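Local coordinates for uncharacterized protein (Bacteroides thetaiotaomicron, PDB 3KZT) that is of unknown function but belongs to the DUF3828 domain-containing proteins and is probably made as a membrane-anchored lipoprotein, at residues Glu26-Gly29 and Met30-Phe34; Gln85-Gly88 and Glu89-Lys93. All coordinates share one frame; numbering follows the deposited sequence. Where two conformers were deposited one is given.

Contact 1 (26-29 with 30-34) lies in the long helix 13-41 and is partly buried; contact 2 (85-88 with 89-93) is a surface turn in the loop between helix 63-75 and strand 96-101. Their centres are about 18 Å apart and they do not touch. Contact 1 packs helix 13-41 against the antiparallel sheet, while contact 2 lays Leu-87 and Met-92 on the same helix, farther along at Ala-39. Contact 1 is held by regular backbone bonds, whereas contact 2 has one backbone bond across its turn and adds a side-chain carboxylate and a water. In one of its two conformers Lys-93 reaches Asp-33 of the second subunit in a salt bridge.

Contact 1. Residues Glu26-Gly29 and Met30-Phe34; sequences EAIG and MIEDF
The carbonyl oxygen of Ile-28 takes the N-H of Glu-32 at 2.8 Å, an almost straight bond (175° at the hydrogen) that meets the oxygen nearly along the C=O axis. CG of Glu-32 presses on the same atom, Ile-28 O, at 3.4 Å. From there the extended Glu-32 chain runs back along the helix surface until OE2 touches CG2 of Ile-28 at 3.5 Å, a contact of a carboxylate oxygen with a methyl group. In Ile-28, CG2 lies anti to the backbone N (CG1 has chi1 -74°), which sets this methyl beside the Glu-32 carboxylate. One residue earlier, Ala-27 O accepts Ile-31 N in the carbonyl plane at 3.1 Å, and CG1 of Ile-31 leans on that oxygen, Ala-27 O, at 3.3 Å. These i to i+4 bonds belong to the long alpha helix 13-41, which lies against the four-stranded antiparallel sheet. On the sheet side Ile-31 meets Tyr-105, Val-107, Val-125 and Val-127, while selenomethionine Met-30, bent at chi2 and chi3, reaches Val-127, Tyr-134 and Ile-136 and also Phe-60 of helix 47-60. Gly-29 O receives Asp-33 N less squarely, with the donor tilted 29° from the carbonyl plane. The Asp-33 carboxylate folds back against it, CG and OD1 both 3.1 Å from Gly-29 O without a hydrogen bond; OD1 also lies near the Glu-89 carboxylate of the second subunit, a pair of like charges. The Glu-26 carboxylate is held by Arg-22 in a salt bridge and by the Tyr-134 hydroxyl, while Glu-26 O takes Met-30 N at 3.2 Å.

Contact 2. Residues Gln85-Gly88 and Glu89-Lys93; sequences QDLG and ENDMK
Asp-91 and Gly-88 clasp each other across a type I beta turn that runs from Gly-88 to Asp-91: Asp-91 N gives its hydrogen to Gly-88 O at 3.2 Å, from above the carbonyl plane, and OD2 of the Asp-91 side chain accepts Gly-88 N at 2.8 Å. The carboxylate presents its face to this N-H, which comes in 65° out of the carboxylate plane and is bent at the hydrogen (142°). With CG anti to its own carbonyl carbon (chi1 -66°), Asp-91 swings its carboxylate back over the start of the turn, where CB also rests on Gly-88 O at 3.4 Å. The other carboxylate oxygen, OD1, is bonded to the backbone N of Ala-112, which ties the turn to the residue just after strand 104-111. Leu-87 lies obliquely to both Asp-91 and Met-92. Its CD2 meets the terminal CE of selenomethionine Met-92 at 3.7 Å, and CD1 stands almost as near. Met-92 brings CE there by bending at chi2 and chi3, and both apolar side chains lie on Ala-39 of helix 13-41, with Tyr-35 of that helix against Met-92 and Phe-42, in the loop that follows, against Leu-87. Replacing Asp-91 by an alanine would probably leave the N-H groups of Gly-88 and Ala-112 without this acceptor, and the water with one partner fewer. Before the turn, OD1 of Asp-86 accepts Leu-87 N at 2.8 Å. A single water donates to both Asp-86 O and Asp-91 OD2, at 3.1 Å from each oxygen.

Contact 1. Residues Glu26-Gly29 and Met30-Phe34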
loop_
_atom_site.group_PDB
_atom_site.type_symbol
_atom_site.label_atom_id
_atom_site.label_comp_id
_atom_site.label_asym_id
_atom_site.label_seq_id
_atom_site.Cartn_x
_atom_site.Cartn_y
_atom_site.Cartn_z
ATOM N N GLU A 26 14.384 2.406 11.983
ATOM C CA GLU A 26 13.909 3.680 11.417
ATOM C C GLU A 26 14.136 3.721 9.900
ATOM O O GLU A 26 13.247 4.123 9.170
ATOM C CB GLU A 26 14.606 4.896 12.074
ATOM C CG GLU A 26 14.226 5.116 13.539
ATOM C CD GLU A 26 15.004 6.236 14.229
ATOM O OE1 GLU A 26 15.758 6.997 13.566
ATOM O OE2 GLU A 26 14.852 6.353 15.450
ATOM N N ALA A 27 15.332 3.297 9.458
ATOM C CA ALA A 27 15.688 3.235 8.025
ATOM C C ALA A 27 14.792 2.240 7.293
ATOM O O ALA A 27 14.264 2.552 6.239
ATOM C CB ALA A 27 17.171 2.849 7.843
ATOM N N ILE A 28 14.630 1.049 7.880
ATOM C CA ILE A 28 13.712 0.020 7.360
ATOM C C ILE A 28 12.266 0.586 7.183
ATOM O O ILE A 28 11.688 0.438 6.116
ATOM C CB ILE A 28 13.768 -1.294 8.244
ATOM C CG1 ILE A 28 15.075 -2.047 7.944
ATOM C CG2 ILE A 28 12.578 -2.211 7.967
ATOM C CD1 ILE A 28 15.386 -3.161 8.889
ATOM N N GLY A 29 11.755 1.288 8.210
ATOM C CA GLY A 29 10.430 1.950 8.177
ATOM C C GLY A 29 10.243 2.909 6.999
ATOM O O GLY A 29 9.204 2.899 6.354
HETATM N N MSE A 30 11.247 3.724 6.730
HETATM C CA MSE A 30 11.226 4.643 5.558
HETATM C C MSE A 30 11.203 3.875 4.223
HETATM O O MSE A 30 10.438 4.223 3.330
HETATM C CB MSE A 30 12.436 5.581 5.581
HETATM C CG MSE A 30 12.539 6.521 4.340
HETATM SE SE MSE A 30 13.396 5.743 2.764
HETATM C CE MSE A 30 15.168 5.455 3.562
ATOM N N ILE A 31 12.074 2.864 4.105
ATOM C CA ILE A 31 12.167 2.010 2.902
ATOM C C ILE A 31 10.818 1.309 2.638
ATOM O O ILE A 31 10.331 1.326 1.519
ATOM C CB ILE A 31 13.330 0.968 3.006
ATOM C CG1 ILE A 31 14.709 1.684 3.039
ATOM C CG2 ILE A 31 13.330 0.013 1.769
ATOM C CD1 ILE A 31 15.884 0.784 3.498
ATOM N N GLU A 32 10.233 0.723 3.692
ATOM C CA GLU A 32 8.869 0.133 3.630
ATOM C C GLU A 32 7.807 1.118 3.141
ATOM O O GLU A 32 6.972 0.753 2.311
ATOM C CB GLU A 32 8.445 -0.375 4.996
ATOM C CG GLU A 32 9.153 -1.669 5.410
ATOM C CD GLU A 32 8.883 -2.072 6.851
ATOM O OE1 GLU A 32 8.288 -1.279 7.607
ATOM O OE2 GLU A 32 9.271 -3.206 7.224
ATOM N N ASP A 33 7.846 2.350 3.672
ATOM C CA ASP A 33 6.894 3.433 3.270
ATOM C C ASP A 33 7.052 3.811 1.823
ATOM O O ASP A 33 6.054 4.047 1.141
ATOM C CB ASP A 33 7.088 4.718 4.099
ATOM C CG ASP A 33 6.728 4.555 5.570
ATOM O OD1 ASP A 33 6.142 3.527 5.971
ATOM O OD2 ASP A 33 7.060 5.473 6.328
ATOM N N PHE A 34 8.307 3.929 1.368
ATOM C CA PHE A 34 8.580 4.211 -0.045
ATOM C C PHE A 34 7.978 3.146 -0.971
ATOM O O PHE A 34 7.242 3.489 -1.896
ATOM C CB PHE A 34 10.092 4.345 -0.334
ATOM C CG PHE A 34 10.408 4.348 -1.790
ATOM C CD1 PHE A 34 9.846 5.315 -2.632
ATOM C CD2 PHE A 34 11.234 3.364 -2.356
ATOM C CE1 PHE A 34 10.105 5.309 -4.002
ATOM C CE2 PHE A 34 11.504 3.362 -3.733
ATOM C CZ PHE A 34 10.936 4.330 -4.550
#

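Contact 2. Residues Gln85-Gly88 and Glu89-Lys93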
loop_
_atom_site.group_PDB
_atom_site.type_symbol
_atom_site.label_atom_id
_atom_site.label_comp_id
_atom_site.label_asym_id
_atom_site.label_seq_id
_atom_site.Cartn_x
_atom_site.Cartn_y
_atom_site.Cartn_z
ATOM N N GLN A 85 8.525 -4.711 -14.962
ATOM C CA GLN A 85 7.786 -3.708 -15.753
ATOM C C GLN A 85 6.552 -3.194 -15.002
ATOM O O GLN A 85 6.183 -2.029 -15.128
ATOM C CB GLN A 85 7.320 -4.300 -17.078
ATOM C CG GLN A 85 8.447 -4.704 -18.019
ATOM C CD GLN A 85 7.943 -5.137 -19.404
ATOM O OE1 GLN A 85 6.799 -4.871 -19.779
ATOM N NE2 GLN A 85 8.807 -5.794 -20.166
ATOM N N ASP A 86 5.897 -4.096 -14.273
ATOM C CA ASP A 86 4.670 -3.808 -13.565
ATOM C C ASP A 86 4.628 -4.724 -12.329
ATOM O O ASP A 86 5.463 -5.644 -12.196
ATOM C CB ASP A 86 3.482 -4.102 -14.517
ATOM C CG ASP A 86 2.216 -3.346 -14.167
ATOM O OD1 ASP A 86 2.085 -2.794 -13.045
ATOM O OD2 ASP A 86 1.327 -3.310 -15.037
ATOM N N LEU A 87 3.681 -4.449 -11.433
ATOM C CA LEU A 87 3.462 -5.225 -10.227
ATOM C C LEU A 87 2.112 -5.895 -10.298
ATOM O O LEU A 87 1.134 -5.274 -10.711
ATOM C CB LEU A 87 3.478 -4.307 -8.994
ATOM C CG LEU A 87 4.801 -3.645 -8.628
ATOM C CD1 LEU A 87 4.588 -2.546 -7.611
ATOM C CD2 LEU A 87 5.787 -4.686 -8.109
ATOM N N GLY A 88 2.066 -7.173 -9.917
ATOM C CA GLY A 88 0.815 -7.866 -9.649
ATOM C C GLY A 88 0.316 -7.308 -8.324
ATOM O O GLY A 88 1.122 -6.874 -7.492
ATOM N N GLU A 89 -0.999 -7.314 -8.119
ATOM C CA GLU A 89 -1.594 -6.717 -6.896
ATOM C C GLU A 89 -1.242 -7.448 -5.554
ATOM O O GLU A 89 -1.310 -6.835 -4.500
ATOM C CB GLU A 89 -3.113 -6.547 -7.071
ATOM C CG GLU A 89 -3.765 -5.684 -5.983
ATOM C CD GLU A 89 -5.110 -5.121 -6.366
ATOM O OE1 GLU A 89 -5.778 -5.644 -7.287
ATOM O OE2 GLU A 89 -5.498 -4.141 -5.727
ATOM N N ASN A 90 -0.864 -8.739 -5.625
ATOM C CA ASN A 90 -0.381 -9.509 -4.437
ATOM C C ASN A 90 1.154 -9.414 -4.160
ATOM O O ASN A 90 1.630 -9.968 -3.151
ATOM C CB ASN A 90 -0.780 -11.004 -4.557
ATOM C CG ASN A 90 -2.292 -11.233 -4.451
ATOM O OD1 ASN A 90 -2.986 -10.584 -3.664
ATOM N ND2 ASN A 90 -2.794 -12.190 -5.221
ATOM N N ASP A 91 1.910 -8.710 -5.021
ATOM C CA ASP A 91 3.392 -8.677 -4.915
ATOM C C ASP A 91 3.916 -7.996 -3.654
ATOM O O ASP A 91 4.751 -8.575 -2.941
ATOM C CB ASP A 91 4.022 -8.014 -6.154
ATOM C CG ASP A 91 3.827 -8.818 -7.433
ATOM O OD1 ASP A 91 3.318 -9.965 -7.409
ATOM O OD2 ASP A 91 4.190 -8.284 -8.489
HETATM N N MSE A 92 3.411 -6.793 -3.369
HETATM C CA MSE A 92 3.840 -6.041 -2.160
HETATM C C MSE A 92 3.413 -6.601 -0.830
HETATM O O MSE A 92 3.990 -6.217 0.176
HETATM C CB MSE A 92 3.487 -4.559 -2.242
HETATM C CG MSE A 92 4.351 -3.794 -3.149
HETATM SE SE MSE A 92 6.253 -3.824 -2.804
HETATM C CE MSE A 92 6.862 -3.755 -4.677
ATOM N N LYS A 93 2.427 -7.516 -0.807
ATOM C CA LYS A 93 2.049 -8.185 0.451
ATOM C C LYS A 93 3.206 -9.068 0.989
ATOM O O LYS A 93 3.276 -9.316 2.189
ATOM C CB LYS A 93 0.725 -8.962 0.323
ATOM C CG LYS A 93 -0.516 -8.034 0.367
ATOM C CD LYS A 93 -1.832 -8.807 0.515
ATOM C CE LYS A 93 -2.400 -9.252 -0.825
ATOM N NZ LYS A 93 -3.026 -8.119 -1.572
HETATM O O HOH W 1 6.757 -7.537 -10.114
#